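Local coordinates for YscQ-C, type III secretion protein (Yersinia pseudotuberculosis, PDB 3UEP) that forms the C-terminal, FliN-like part of a Yop secretion component, made separately by internal translation initiation, and assembles with the other yscQ product into a complex essential to type III secretion, at the interface of chains A and B. Residues are numbered along the deposited sequence; one frame, centred on the assembly and turned at random. Chains: chain A/B, YscQ-C, type III secretion protein.

Contact 1: the interface of chains A and B. Residues chain A 40-46; chain B 79-82, 84.
Chain A's loop 40-44 and the start of its strand 45-48 run antiparallel to strand 76-84 of chain B, extending a β-sheet between two copies of this FliN/MopA/SpaO-family domain. The rungs are backbone bonds: A:Gly43 N gives a nearly straight bond of 2.9 Å to B:Ile81 O, though it approaches above the carbonyl plane, while B:Ile81 N meets A:Ser44 O almost along the C=O axis. Further on, A:Ile46 and B:Val79 exchange two bonds.

B:Ile81 buries the most surface of this patch, 77 Å², against chain A. Its CG1, anti to the carbonyl carbon (chi1 -56°), lies 3.8 Å from A:Ser44 CB, and the side chain crosses that of A:Ile46 obliquely, the two CD1 methyls 4.0 Å apart. B:Arg80 is packed as well: it leaves its backbone with CG anti to N, then bends at chi3 (-67°) beside A:Leu45, whose CD2 sits over the rim of one guanidinium face, 3.6 Å from CZ of B:Arg80. NH1 comes near A:Gly43 O, but its N-H points elsewhere. The hydroxyl OG of A:Ser44 turns back into its own loop, taking the N-H of A:Glu41 and donating at 2.8 Å to A:Glu41 O on a lone pair, which braces the turn.

The looser side is that of the poorly ordered A:Glu41, where one methyl of B:Leu84, CD1, approaches its CA, a contact as uncertain as the residue.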
loop_
_atom_site.group_PDB
_atom_site.type_symbol
_atom_site.label_atom_id
_atom_site.label_comp_id
_atom_site.label_asym_id
_atom_site.label_seq_id
_atom_site.Cartn_x
_atom_site.Cartn_y
_atom_site.Cartn_z
ATOM N N LEU A 40 19.158 0.378 3.212
ATOM C CA LEU A 40 18.464 1.319 2.332
ATOM C C LEU A 40 19.015 2.734 2.469
ATOM O O LEU A 40 19.329 3.182 3.572
ATOM C CB LEU A 40 16.965 1.306 2.600
ATOM C CG LEU A 40 16.252 0.014 2.188
ATOM C CD1 LEU A 40 14.755 0.178 2.403
ATOM C CD2 LEU A 40 16.555 -0.319 0.726
ATOM N N GLU A 41 19.170 3.414 1.333
ATOM C CA GLU A 41 19.529 4.827 1.314
ATOM C C GLU A 41 18.992 5.443 0.015
ATOM O O GLU A 41 18.566 4.719 -0.885
ATOM C CB GLU A 41 21.042 4.998 1.431
ATOM C CG GLU A 41 21.830 4.417 0.279
ATOM C CD GLU A 41 23.331 4.466 0.533
ATOM O OE1 GLU A 41 23.729 4.681 1.698
ATOM O OE2 GLU A 41 24.113 4.293 -0.429
ATOM N N PRO A 42 18.990 6.778 -0.080
ATOM C CA PRO A 42 18.528 7.400 -1.329
ATOM C C PRO A 42 19.313 6.858 -2.524
ATOM O O PRO A 42 20.548 6.797 -2.483
ATOM C CB PRO A 42 18.809 8.890 -1.112
ATOM C CG PRO A 42 18.842 9.043 0.394
ATOM C CD PRO A 42 19.444 7.770 0.907
ATOM N N GLY A 43 18.598 6.453 -3.569
ATOM C CA GLY A 43 19.221 5.823 -4.726
ATOM C C GLY A 43 19.030 4.318 -4.732
ATOM O O GLY A 43 19.142 3.690 -5.790
ATOM N N SER A 44 18.737 3.732 -3.563
ATOM C CA SER A 44 18.525 2.278 -3.487
ATOM C C SER A 44 17.369 1.862 -4.376
ATOM O O SER A 44 16.368 2.564 -4.448
ATOM C CB SER A 44 18.229 1.816 -2.061
ATOM O OG SER A 44 19.333 2.030 -1.195
ATOM N N LEU A 45 17.505 0.719 -5.048
ATOM C CA LEU A 45 16.423 0.187 -5.880
ATOM C C LEU A 45 15.859 -1.073 -5.262
ATOM O O LEU A 45 16.599 -1.917 -4.749
ATOM C CB LEU A 45 16.920 -0.139 -7.285
ATOM C CG LEU A 45 17.519 1.030 -8.048
ATOM C CD1 LEU A 45 18.454 0.580 -9.184
ATOM C CD2 LEU A 45 16.388 1.883 -8.557
ATOM N N ILE A 46 14.537 -1.188 -5.289
ATOM C CA ILE A 46 13.884 -2.354 -4.744
ATOM C C ILE A 46 13.012 -2.947 -5.815
ATOM O O ILE A 46 12.194 -2.255 -6.431
ATOM C CB ILE A 46 12.988 -2.032 -3.545
ATOM C CG1 ILE A 46 13.801 -1.405 -2.422
ATOM C CG2 ILE A 46 12.298 -3.302 -3.036
ATOM C CD1 ILE A 46 12.909 -0.981 -1.211
ATOM N N VAL B 79 10.960 0.492 -7.437
ATOM C CA VAL B 79 10.885 1.744 -6.702
ATOM C C VAL B 79 12.309 2.215 -6.462
ATOM O O VAL B 79 13.167 1.399 -6.106
ATOM C CB VAL B 79 10.283 1.495 -5.304
ATOM C CG1 VAL B 79 10.316 2.757 -4.479
ATOM C CG2 VAL B 79 8.881 0.962 -5.418
ATOM N N ARG B 80 12.574 3.509 -6.648
ATOM C CA ARG B 80 13.868 4.061 -6.280
ATOM C C ARG B 80 13.592 4.861 -5.036
ATOM O O ARG B 80 12.672 5.681 -5.024
ATOM C CB ARG B 80 14.452 4.962 -7.393
ATOM C CG ARG B 80 15.814 5.569 -7.022
ATOM C CD ARG B 80 16.558 6.309 -8.159
ATOM N NE ARG B 80 17.025 5.454 -9.261
ATOM C CZ ARG B 80 18.230 4.863 -9.364
ATOM N NH1 ARG B 80 19.177 4.972 -8.415
ATOM N NH2 ARG B 80 18.488 4.132 -10.447
ATOM N N ILE B 81 14.356 4.606 -3.977
ATOM C CA ILE B 81 14.199 5.333 -2.725
ATOM C C ILE B 81 14.670 6.764 -2.915
ATOM O O ILE B 81 15.732 6.999 -3.490
ATOM C CB ILE B 81 15.063 4.714 -1.613
ATOM C CG1 ILE B 81 14.730 3.228 -1.431
ATOM C CG2 ILE B 81 14.920 5.522 -0.322
ATOM C CD1 ILE B 81 13.306 2.973 -1.043
ATOM N N GLU B 82 13.906 7.729 -2.418
ATOM C CA GLU B 82 14.314 9.118 -2.580
ATOM C C GLU B 82 14.733 9.756 -1.284
ATOM O O GLU B 82 15.745 10.470 -1.231
ATOM C CB GLU B 82 13.231 9.936 -3.299
ATOM C CG GLU B 82 13.221 9.604 -4.807
ATOM C CD GLU B 82 12.307 10.486 -5.615
ATOM O OE1 GLU B 82 11.450 11.173 -5.025
ATOM O OE2 GLU B 82 12.447 10.491 -6.853
ATOM N N LEU B 84 14.489 8.987 3.269
ATOM C CA LEU B 84 14.107 8.120 4.376
ATOM C C LEU B 84 13.828 8.963 5.616
ATOM O O LEU B 84 14.260 10.115 5.703
ATOM C CB LEU B 84 15.184 7.077 4.646
ATOM C CG LEU B 84 15.390 6.141 3.451
ATOM C CD1 LEU B 84 16.797 5.544 3.455
ATOM C CD2 LEU B 84 14.324 5.042 3.396
#

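Contact 2: the interface of chains A and B. Residues chain A 23-25, 58, 70, 77-79; chain B 27-30, 46-48.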
loop_
_atom_site.group_PDB
_atom_site.type_symbol
_atom_site.label_atom_id
_atom_site.label_comp_id
_atom_site.label_asym_id
_atom_site.label_seq_id
_atom_site.Cartn_x
_atom_site.Cartn_y
_atom_site.Cartn_z
ATOM N N VAL A 23 -9.178 4.708 2.340
ATOM C CA VAL A 23 -8.753 3.579 1.528
ATOM C C VAL A 23 -7.339 3.841 1.042
ATOM O O VAL A 23 -7.020 4.952 0.636
ATOM C CB VAL A 23 -9.684 3.377 0.339
ATOM C CG1 VAL A 23 -9.222 2.210 -0.507
ATOM C CG2 VAL A 23 -11.128 3.156 0.833
ATOM N N SER A 24 -6.483 2.832 1.130
ATOM C CA SER A 24 -5.119 2.951 0.627
ATOM C C SER A 24 -4.838 1.826 -0.376
ATOM O O SER A 24 -5.493 0.775 -0.339
ATOM C CB SER A 24 -4.105 2.951 1.785
ATOM O OG SER A 24 -4.093 1.707 2.466
ATOM N N PHE A 25 -3.882 2.055 -1.274
ATOM C CA PHE A 25 -3.588 1.108 -2.350
ATOM C C PHE A 25 -2.122 0.733 -2.272
ATOM O O PHE A 25 -1.260 1.603 -2.308
ATOM C CB PHE A 25 -3.909 1.723 -3.731
ATOM C CG PHE A 25 -5.341 2.238 -3.854
ATOM C CD1 PHE A 25 -6.358 1.406 -4.304
ATOM C CD2 PHE A 25 -5.664 3.548 -3.494
ATOM C CE1 PHE A 25 -7.674 1.867 -4.398
ATOM C CE2 PHE A 25 -6.986 4.023 -3.582
ATOM C CZ PHE A 25 -7.991 3.183 -4.040
ATOM N N LEU A 58 -6.173 -3.404 -1.787
ATOM C CA LEU A 58 -6.936 -2.296 -1.246
ATOM C C LEU A 58 -7.118 -2.497 0.243
ATOM O O LEU A 58 -7.619 -3.527 0.680
ATOM C CB LEU A 58 -8.317 -2.194 -1.889
ATOM C CG LEU A 58 -8.446 -1.547 -3.265
ATOM C CD1 LEU A 58 -7.805 -2.432 -4.341
ATOM C CD2 LEU A 58 -9.924 -1.315 -3.545
ATOM N N LEU A 70 -2.644 -2.511 -11.213
ATOM C CA LEU A 70 -2.255 -1.165 -11.619
ATOM C C LEU A 70 -2.491 -1.028 -13.110
ATOM O O LEU A 70 -2.093 -1.897 -13.877
ATOM C CB LEU A 70 -0.777 -0.916 -11.380
ATOM C CG LEU A 70 -0.200 -0.529 -10.035
ATOM C CD1 LEU A 70 1.238 -0.102 -10.294
ATOM C CD2 LEU A 70 -0.992 0.592 -9.375
ATOM N N LEU A 77 -2.067 7.103 -13.150
ATOM C CA LEU A 77 -2.128 5.824 -12.476
ATOM C C LEU A 77 -3.544 5.514 -11.991
ATOM O O LEU A 77 -4.208 6.358 -11.383
ATOM C CB LEU A 77 -1.160 5.840 -11.292
ATOM C CG LEU A 77 -0.673 4.493 -10.757
ATOM C CD1 LEU A 77 0.048 3.719 -11.862
ATOM C CD2 LEU A 77 0.237 4.696 -9.540
ATOM N N GLY A 78 -4.003 4.299 -12.253
ATOM C CA GLY A 78 -5.292 3.866 -11.754
ATOM C C GLY A 78 -5.252 2.448 -11.233
ATOM O O GLY A 78 -4.235 1.753 -11.358
ATOM N N VAL A 79 -6.364 2.019 -10.640
ATOM C CA VAL A 79 -6.482 0.662 -10.146
ATOM C C VAL A 79 -7.750 0.008 -10.684
ATOM O O VAL A 79 -8.851 0.517 -10.465
ATOM C CB VAL A 79 -6.525 0.626 -8.612
ATOM C CG1 VAL A 79 -6.746 -0.800 -8.123
ATOM C CG2 VAL A 79 -5.242 1.197 -8.040
ATOM N N VAL B 27 0.882 3.262 -3.141
ATOM C CA VAL B 27 0.886 4.095 -4.338
ATOM C C VAL B 27 -0.242 5.119 -4.366
ATOM O O VAL B 27 -0.305 5.934 -5.280
ATOM C CB VAL B 27 0.804 3.255 -5.630
ATOM C CG1 VAL B 27 2.121 2.478 -5.864
ATOM C CG2 VAL B 27 -0.380 2.327 -5.583
ATOM N N GLY B 28 -1.123 5.081 -3.368
ATOM C CA GLY B 28 -2.265 5.978 -3.326
ATOM C C GLY B 28 -3.073 5.861 -2.038
ATOM O O GLY B 28 -2.999 4.838 -1.331
ATOM N N ARG B 29 -3.817 6.928 -1.742
ATOM C CA ARG B 29 -4.696 7.008 -0.574
ATOM C C ARG B 29 -5.924 7.817 -0.971
ATOM O O ARG B 29 -5.797 8.844 -1.642
ATOM C CB ARG B 29 -4.002 7.734 0.578
ATOM C CG ARG B 29 -3.345 6.842 1.609
ATOM C CD ARG B 29 -2.745 7.674 2.740
ATOM N NE ARG B 29 -1.843 8.709 2.239
ATOM C CZ ARG B 29 -1.138 9.530 3.013
ATOM N NH1 ARG B 29 -1.225 9.439 4.334
ATOM N NH2 ARG B 29 -0.345 10.440 2.464
ATOM N N GLN B 30 -7.109 7.383 -0.550
ATOM C CA GLN B 30 -8.315 8.123 -0.907
ATOM C C GLN B 30 -9.408 8.011 0.143
ATOM O O GLN B 30 -9.612 6.952 0.724
ATOM C CB GLN B 30 -8.865 7.597 -2.228
ATOM C CG GLN B 30 -8.349 8.274 -3.468
ATOM C CD GLN B 30 -9.086 7.795 -4.703
ATOM O OE1 GLN B 30 -10.016 6.990 -4.607
ATOM N NE2 GLN B 30 -8.685 8.287 -5.868
ATOM N N ILE B 46 -10.711 2.626 -10.451
ATOM C CA ILE B 46 -10.473 3.733 -9.538
ATOM C C ILE B 46 -9.325 4.579 -10.055
ATOM O O ILE B 46 -8.208 4.086 -10.208
ATOM C CB ILE B 46 -10.127 3.251 -8.137
ATOM C CG1 ILE B 46 -11.338 2.585 -7.491
ATOM C CG2 ILE B 46 -9.665 4.417 -7.284
ATOM C CD1 ILE B 46 -11.036 1.977 -6.139
ATOM N N ASP B 47 -9.603 5.848 -10.340
ATOM C CA ASP B 47 -8.562 6.758 -10.802
ATOM C C ASP B 47 -7.825 7.335 -9.605
ATOM O O ASP B 47 -8.431 8.030 -8.787
ATOM C CB ASP B 47 -9.159 7.892 -11.642
ATOM C CG ASP B 47 -8.095 8.691 -12.399
ATOM O OD1 ASP B 47 -6.880 8.446 -12.191
ATOM O OD2 ASP B 47 -8.475 9.572 -13.200
ATOM N N LEU B 48 -6.529 7.032 -9.490
ATOM C CA LEU B 48 -5.694 7.629 -8.448
ATOM C C LEU B 48 -5.384 9.101 -8.765
ATOM O O LEU B 48 -5.152 9.916 -7.855
ATOM C CB LEU B 48 -4.410 6.823 -8.238
ATOM C CG LEU B 48 -4.606 5.381 -7.751
ATOM C CD1 LEU B 48 -3.279 4.675 -7.505
ATOM C CD2 LEU B 48 -5.433 5.373 -6.501
#
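The main-chain carbonyl of A:Val23 holds the shortest bond of this contact: its O is gripped by one listed donor, B:Gln30 N at 2.7 Å, nearly along the C=O axis. The same two residues close a ring through A:Val23 N and B:Gln30 O. Two residues further along, A:Phe25 O receives B:Val27 N at 2.8 Å, whereas A:Phe25 N reaches B:Gly28 O from above the carbonyl plane. A second ladder, the symmetry twin of the pairing between A:Ile46 and B:Val79, joins A:Val79 to B:Ile46. Next to it, the bond from B:Leu48 N to A:Leu77 O is weak.

Between the ladders lies the ring of A:Phe25, which hides 82 Å² against chain B. CG is anti to the carbonyl carbon (chi1 -55°), and chi2 of -90° stands the ring across its stem. The CD2 methyl of B:Leu48 sits over the face, 3.9 Å from the ring centroid of A:Phe25, as the two side chains slide past each other in opposite directions. B:Ile46 crosses obliquely, its CD1 3.8 Å from the ring carbon CE1 of A:Phe25, and the carbonyl carbon C of B:Gly28 lies at the ring edge, in plane. The other branch of B:Leu48, CD1, packs 4.0 Å from A:Val79 CG2, and the side chain runs beside A:Leu77. Within chain B, the side-chain amide NE2 of B:Gln30 donates a bent bond (2.9 Å, 130° at H) to B:Asp47 O, from above the carbonyl plane, linking the two strands.

In the fold, strand 20-27 of chain A pairs antiparallel with strand 20-33 of chain B, and strand 76-84 of chain A with strand 45-49 of chain B; A:Phe25, B:Ile46 and B:Leu48 pack between the two pairings, probably as part of a wider apolar core.

The C-alpha centres of contact 1 and contact 2 are about 22 Å apart, and both belong to one two-fold symmetric interface between identical chains. They draw on the same two elements with the chains exchanged: the strand beginning at residue 45 and strand 76-84, with residues 46 and 79 appearing in each. Contact 1 follows this pairing out into the loop preceding residue 45, whereas contact 2 adds the long strand beginning at residue 20, whose antiparallel pairing joins the two subunits. This reciprocal exchange of strands suggests an intertwined dimer; the two yscQ translation products assemble into a complex essential to type III secretion.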